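Dihydropteridine reductase (Dictyostelium discoideum, PDB 3ORF) catalyses the NAD(P)H-dependent reduction of quinonoid dihydropteridine to tetrahydropteridine, the form in which tetrahydrobiopterin serves as a cofactor of aromatic amino acid hydroxylases. Local coordinates at residues 169-173 against 233-237. Residues are numbered along the deposited sequence; the frame is centred on the assembly and turned at random.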
# COMPACT_ATOMS: atom_id res chain seq x y z
N ILE A 169 9.86 -0.18 4.07
CA ILE A 169 11.23 0.15 4.19
C ILE A 169 11.51 1.09 5.35
O ILE A 169 12.47 0.87 6.14
CB ILE A 169 11.75 0.81 2.91
CG1 ILE A 169 11.73 -0.22 1.78
CG2 ILE A 169 13.15 1.37 3.18
CD1 ILE A 169 11.80 0.52 0.32
N LYS A 170 10.70 2.13 5.48
CA LYS A 170 10.98 3.09 6.56
C LYS A 170 10.64 2.51 7.93
O LYS A 170 11.38 2.74 8.87
CB LYS A 170 10.27 4.44 6.29
CG LYS A 170 11.10 5.34 5.37
CD LYS A 170 10.30 6.26 4.54
CE LYS A 170 11.22 7.03 3.52
NZ LYS A 170 12.71 7.38 3.95
N ASP A 171 9.60 1.70 8.03
CA ASP A 171 9.20 1.11 9.29
C ASP A 171 10.28 0.12 9.72
O ASP A 171 10.58 0.01 10.89
CB ASP A 171 7.84 0.36 9.19
CG ASP A 171 6.61 1.28 9.43
OD1 ASP A 171 6.76 2.55 9.50
OD2 ASP A 171 5.45 0.73 9.49
N LEU A 172 10.89 -0.58 8.77
CA LEU A 172 11.93 -1.57 9.07
C LEU A 172 13.28 -0.94 9.44
O LEU A 172 14.14 -1.64 9.93
CB LEU A 172 12.10 -2.56 7.90
CG LEU A 172 10.88 -3.42 7.64
CD1 LEU A 172 11.06 -4.30 6.44
CD2 LEU A 172 10.57 -4.31 8.88
N ALA A 173 13.48 0.36 9.16
CA ALA A 173 14.66 1.11 9.66
C ALA A 173 14.58 1.39 11.17
O ALA A 173 15.57 1.73 11.77
CB ALA A 173 14.74 2.45 8.94
N ASN A 233 19.94 4.69 7.36
CA ASN A 233 19.01 3.59 7.50
C ASN A 233 17.63 4.13 7.13
O ASN A 233 17.19 5.21 7.64
CB ASN A 233 19.05 3.11 8.99
CG ASN A 233 18.38 1.74 9.20
OD1 ASN A 233 17.84 1.15 8.28
ND2 ASN A 233 18.41 1.24 10.43
N GLY A 234 16.95 3.43 6.24
CA GLY A 234 15.67 3.89 5.77
C GLY A 234 15.65 4.74 4.51
O GLY A 234 14.54 5.16 4.11
N SER A 235 16.81 5.10 3.94
CA SER A 235 16.79 5.93 2.69
C SER A 235 16.12 5.19 1.56
O SER A 235 16.31 3.94 1.36
CB SER A 235 18.22 6.17 2.21
OG SER A 235 18.88 6.91 3.22
N LEU A 236 15.40 5.93 0.75
CA LEU A 236 14.96 5.41 -0.54
C LEU A 236 16.03 5.87 -1.50
O LEU A 236 16.23 7.09 -1.65
CB LEU A 236 13.63 6.10 -0.90
CG LEU A 236 12.54 5.83 0.12
CD1 LEU A 236 11.18 6.47 -0.31
CD2 LEU A 236 12.33 4.26 0.37
N VAL A 237 16.70 4.95 -2.17
CA VAL A 237 17.80 5.34 -3.03
C VAL A 237 17.39 5.31 -4.52
O VAL A 237 17.28 4.21 -5.14
CB VAL A 237 19.07 4.43 -2.80
CG1 VAL A 237 20.33 5.00 -3.54
CG2 VAL A 237 19.33 4.25 -1.34
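Lys170, near the C-terminal end of helix 156-172, reaches over to the turn that leads into strand 236-242 and donates from NZ to the carbonyl O of Gly234 at 2.9 Å. The ammonium approaches with a C=O...N angle of 147° and lies 32° off the carbonyl plane; the chain, extended through chi3, bends at chi4 to bring NZ to the carbonyl. Asn233 makes its polar bond elsewhere: OD1 accepts from the backbone N of Ser185 on strand 184-190, while its amide lies against Ala173, with OD1 3.4 Å from Ala173 CB.

Apolar contacts fill in around the lysine. Its CE rests 3.8 Å from Leu236 CG, the two side chains crossing at about a right angle. Deeper in, Ile169 CD1 meets Leu236 CD2 at 3.8 Å; Ile169 also packs on Leu142 of strand 138-143 and Leu236 on Leu189 of strand 184-190. Ala173 CB sits 3.6 Å from Gly234 CA; a CB on Gly234 would crowd the alanine methyl, and at its backbone angles (phi 93°) would also press on the carbonyl O of Asn233, which by itself calls for glycine.

An alanine in place of Lys170 would probably leave Gly234 O without its ammonium partner and uncover the flank of Leu236 now touched by CE. The contact thus joins a helix of the Rossmann-type short-chain dehydrogenase/reductase fold to the entry of a late sheet strand; the Ile169 side chain lies about 10 Å from the bound NAD. It therefore combines an apolar interior, Ile169 against Leu236, with a single lysine-to-carbonyl bond at its partly exposed side, and glycine permits the close approach of Ala173.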